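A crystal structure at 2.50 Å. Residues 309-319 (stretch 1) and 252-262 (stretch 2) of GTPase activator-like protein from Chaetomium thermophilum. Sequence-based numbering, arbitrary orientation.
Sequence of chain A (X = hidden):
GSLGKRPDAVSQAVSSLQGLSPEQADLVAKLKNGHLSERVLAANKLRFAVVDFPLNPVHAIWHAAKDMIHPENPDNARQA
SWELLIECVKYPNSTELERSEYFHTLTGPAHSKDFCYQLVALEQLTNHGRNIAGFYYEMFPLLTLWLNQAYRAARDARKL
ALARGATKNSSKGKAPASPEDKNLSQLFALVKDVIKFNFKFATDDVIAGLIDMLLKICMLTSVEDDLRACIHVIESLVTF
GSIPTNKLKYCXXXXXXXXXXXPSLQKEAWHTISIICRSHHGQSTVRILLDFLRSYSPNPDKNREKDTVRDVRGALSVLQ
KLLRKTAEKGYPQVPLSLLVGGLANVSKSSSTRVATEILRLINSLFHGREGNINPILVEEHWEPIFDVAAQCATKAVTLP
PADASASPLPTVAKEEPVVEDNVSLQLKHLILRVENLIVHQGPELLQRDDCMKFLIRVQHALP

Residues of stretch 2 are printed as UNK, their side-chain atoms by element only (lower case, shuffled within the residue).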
# COMPACT_ATOMS: atom_id res chain seq x y z
N VAL A 309 3.90 -6.69 -19.16
CA VAL A 309 3.56 -8.08 -18.78
C VAL A 309 3.33 -8.18 -17.26
O VAL A 309 2.35 -8.79 -16.81
CB VAL A 309 4.64 -9.10 -19.23
CG1 VAL A 309 4.62 -10.38 -18.39
CG2 VAL A 309 4.45 -9.46 -20.70
N ARG A 310 4.24 -7.58 -16.49
CA ARG A 310 4.04 -7.45 -15.04
C ARG A 310 2.59 -7.07 -14.81
O ARG A 310 1.87 -7.79 -14.15
CB ARG A 310 4.99 -6.38 -14.46
CG ARG A 310 4.52 -5.73 -13.16
CD ARG A 310 5.51 -4.69 -12.65
NE ARG A 310 5.70 -3.59 -13.60
CZ ARG A 310 6.51 -2.55 -13.41
NH1 ARG A 310 7.24 -2.44 -12.31
NH2 ARG A 310 6.60 -1.60 -14.34
N ASP A 311 2.20 -5.94 -15.41
CA ASP A 311 0.84 -5.40 -15.30
C ASP A 311 -0.22 -6.40 -15.74
O ASP A 311 -1.27 -6.52 -15.10
CB ASP A 311 0.68 -4.13 -16.15
CG ASP A 311 1.64 -3.01 -15.74
OD1 ASP A 311 1.94 -2.84 -14.53
OD2 ASP A 311 2.08 -2.29 -16.66
N VAL A 312 0.04 -7.09 -16.84
CA VAL A 312 -0.93 -8.03 -17.39
C VAL A 312 -1.21 -9.19 -16.43
O VAL A 312 -2.37 -9.52 -16.21
CB VAL A 312 -0.49 -8.57 -18.75
CG1 VAL A 312 -1.43 -9.67 -19.22
CG2 VAL A 312 -0.45 -7.44 -19.78
N ARG A 313 -0.16 -9.78 -15.86
CA ARG A 313 -0.32 -10.93 -14.97
C ARG A 313 -1.09 -10.58 -13.70
O ARG A 313 -1.72 -11.45 -13.08
CB ARG A 313 1.02 -11.47 -14.52
CG ARG A 313 1.96 -11.92 -15.62
CD ARG A 313 3.18 -12.55 -14.98
NE ARG A 313 2.79 -13.62 -14.05
CZ ARG A 313 3.47 -13.97 -12.96
NH1 ARG A 313 4.60 -13.35 -12.62
NH2 ARG A 313 3.00 -14.95 -12.20
N GLY A 314 -0.98 -9.32 -13.29
CA GLY A 314 -1.63 -8.88 -12.07
C GLY A 314 -3.09 -8.71 -12.35
O GLY A 314 -3.92 -9.22 -11.60
N ALA A 315 -3.38 -7.97 -13.42
CA ALA A 315 -4.74 -7.77 -13.95
C ALA A 315 -5.50 -9.08 -14.04
O ALA A 315 -6.67 -9.14 -13.69
CB ALA A 315 -4.69 -7.12 -15.32
N LEU A 316 -4.83 -10.12 -14.50
CA LEU A 316 -5.43 -11.44 -14.55
C LEU A 316 -5.79 -11.90 -13.14
O LEU A 316 -6.89 -12.39 -12.90
CB LEU A 316 -4.45 -12.45 -15.17
CG LEU A 316 -4.56 -12.77 -16.67
CD1 LEU A 316 -4.88 -11.57 -17.55
CD2 LEU A 316 -3.28 -13.45 -17.14
N SER A 317 -4.85 -11.76 -12.23
CA SER A 317 -5.01 -12.22 -10.87
C SER A 317 -6.22 -11.53 -10.24
O SER A 317 -7.08 -12.17 -9.63
CB SER A 317 -3.74 -11.88 -10.07
OG SER A 317 -3.67 -12.62 -8.87
N VAL A 318 -6.26 -10.22 -10.42
CA VAL A 318 -7.27 -9.40 -9.77
C VAL A 318 -8.61 -9.61 -10.47
O VAL A 318 -9.65 -9.63 -9.82
CB VAL A 318 -6.87 -7.90 -9.76
CG1 VAL A 318 -8.04 -7.02 -9.38
CG2 VAL A 318 -5.73 -7.66 -8.78
N LEU A 319 -8.55 -9.80 -11.78
CA LEU A 319 -9.76 -10.05 -12.57
C LEU A 319 -10.39 -11.39 -12.21
O LEU A 319 -11.59 -11.50 -12.06
CB LEU A 319 -9.48 -9.99 -14.08
CG LEU A 319 -9.43 -8.56 -14.64
CD1 LEU A 319 -8.85 -8.48 -16.06
CD2 LEU A 319 -10.81 -7.94 -14.60
N UNK A 252 -3.75 0.73 -8.63
CA UNK A 252 -4.14 -0.56 -9.16
C UNK A 252 -2.93 -1.30 -9.73
O UNK A 252 -2.73 -2.49 -9.42
c UNK A 252 -5.60 -1.82 -10.78
c UNK A 252 -5.26 -0.45 -10.22
c UNK A 252 -7.06 -0.55 -8.38
c UNK A 252 -6.54 0.16 -9.62
N UNK A 253 -2.12 -0.63 -10.55
CA UNK A 253 -0.85 -1.23 -10.98
C UNK A 253 -0.14 -1.82 -9.78
O UNK A 253 0.18 -3.02 -9.74
n UNK A 253 1.33 0.21 -15.05
o UNK A 253 1.82 1.39 -13.20
c UNK A 253 0.09 -0.22 -11.63
c UNK A 253 1.10 0.59 -13.79
c UNK A 253 -0.12 -0.01 -13.11
N UNK A 254 0.11 -0.99 -8.77
CA UNK A 254 1.02 -1.43 -7.73
C UNK A 254 0.39 -2.54 -6.93
O UNK A 254 1.02 -3.58 -6.72
c UNK A 254 2.43 0.62 -7.60
c UNK A 254 2.14 -0.79 -5.57
c UNK A 254 1.48 -0.27 -6.83
N UNK A 255 -0.84 -2.32 -6.50
CA UNK A 255 -1.60 -3.34 -5.73
C UNK A 255 -1.85 -4.65 -6.50
O UNK A 255 -1.75 -5.72 -5.91
c UNK A 255 -2.78 -2.19 -3.00
c UNK A 255 -2.96 -2.81 -5.36
c UNK A 255 -4.19 -0.83 -4.58
c UNK A 255 -2.93 -1.65 -4.40
N UNK A 256 -2.18 -4.54 -7.79
CA UNK A 256 -2.37 -5.73 -8.62
C UNK A 256 -1.09 -6.52 -8.75
O UNK A 256 -1.11 -7.74 -8.82
c UNK A 256 -2.86 -5.37 -10.02
o UNK A 256 -4.25 -5.10 -9.98
N UNK A 257 0.02 -5.82 -8.75
CA UNK A 257 1.31 -6.46 -8.84
C UNK A 257 1.66 -7.14 -7.53
O UNK A 257 2.12 -8.27 -7.52
o UNK A 257 2.06 -5.00 -10.61
c UNK A 257 2.35 -5.44 -9.28
N UNK A 258 1.44 -6.47 -6.41
CA UNK A 258 1.75 -7.08 -5.12
C UNK A 258 0.88 -8.31 -4.95
O UNK A 258 1.34 -9.36 -4.52
c UNK A 258 1.49 -6.84 -2.64
c UNK A 258 2.13 -3.74 -3.28
c UNK A 258 1.50 -6.11 -3.97
c UNK A 258 2.58 -5.03 -3.94
N UNK A 259 -0.39 -8.14 -5.32
CA UNK A 259 -1.39 -9.20 -5.27
C UNK A 259 -0.93 -10.45 -5.96
O UNK A 259 -1.07 -11.55 -5.44
n UNK A 259 -4.33 -10.25 -4.84
c UNK A 259 -5.27 -11.12 -5.18
c UNK A 259 -4.37 -10.36 -7.02
c UNK A 259 -2.66 -8.74 -5.96
c UNK A 259 -3.74 -9.76 -5.99
n UNK A 259 -5.30 -11.21 -6.49
N UNK A 260 -0.41 -10.26 -7.16
CA UNK A 260 0.07 -11.36 -7.93
C UNK A 260 1.42 -11.83 -7.41
O UNK A 260 1.55 -12.97 -6.96
s UNK A 260 0.46 -12.42 -10.37
c UNK A 260 0.18 -10.96 -9.38
N UNK A 261 2.41 -10.93 -7.42
CA UNK A 261 3.82 -11.28 -7.24
C UNK A 261 4.26 -11.54 -5.81
O UNK A 261 5.27 -12.17 -5.64
c UNK A 261 4.83 -11.04 -10.15
c UNK A 261 4.51 -9.84 -9.28
c UNK A 261 4.73 -10.18 -7.81
c UNK A 261 5.35 -8.66 -9.72
N UNK A 262 3.55 -11.04 -4.80
CA UNK A 262 3.98 -11.20 -3.41
C UNK A 262 2.97 -12.03 -2.64
O UNK A 262 2.26 -11.51 -1.80
c UNK A 262 4.21 -9.85 -2.69
c UNK A 262 5.17 -8.99 -3.49
c UNK A 262 4.78 -10.09 -1.29

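Position 252 carries four side-chain carbons, forked at the first, with one arm two carbons long; no atom comes within 4.5 Å of stretch 1. That branching makes it Ile 252. Position 253 has three carbons in a row, the third bearing one oxygen and one nitrogen, the pattern of an amide. Its CA-to-CB bond points sideways, but the chain end comes nearer, and the amide nitrogen lies 3.1 Å from Asp 311 OD2: Gln 253.

Position 254 has one carbon carrying two more and points away from stretch 1; three carbons forked at CB give Val 254. Position 255 shows four carbons forked at the second, again without a contact, hence Leu 255.

At position 256 a single carbon ends in one oxygen. Its CA-to-CB bond points toward the partner helix, and the oxygen sits 3.2 Å from Val 318 CG2; this is Ser 256. Position 257 repeats the carbon-oxygen pair, its oxygen packing 3.6 Å from Arg 310 CG, and is Ser 257; OG donates a hydrogen bond to Gln 253 O within its own helix (2.9 Å).

Position 258 has four carbons forked at the first, with one longer arm, and is out of reach: Ile 258. Position 259 has one carbon leading to a five-membered ring of three carbons and two nitrogens, an imidazole. One ring carbon lies 3.0 Å from Ser 317 OG and 3.5 Å from Val 318 CG2, so the residue is His 259, and that carbon is CD2.

Position 260 has one carbon and one sulfur. The sulfur approaches Arg 313 O at 3.6 Å and lies over one face of the Arg 313 guanidinium, 4.0 Å from NH2 of that residue, giving Cys 260. Position 261 has four carbons forked at the second, and one terminal carbon reaches Arg 313 NH1 at 3.4 Å; it is Leu 261. Position 262 has one carbon carrying two, out of reach: Val 262, with phi/psi of -117/74, the first residue past the helix to leave helical values.

The helix axes cross at 75° and approach to 7.9 Å, burying 575 Å² in all. The close point is Gly 314, whose CA lies 4.7 Å from Ser 256 CA and 3.5 Å from Ser 256 O. An ideal CB on Gly 314 would fall 2.7 Å from that oxygen, a clash, so the bare backbone accommodates this spacing. Around it, small side chains of Ser 256, Cys 260 and Ser 317 point toward the opposing helix, while longer ones from Arg 313 and Leu 261 extend the contact. No clear hydrogen bond crosses the interface; close packing dominates.

Stretch 2 252-262: IQVLSSIHCLV
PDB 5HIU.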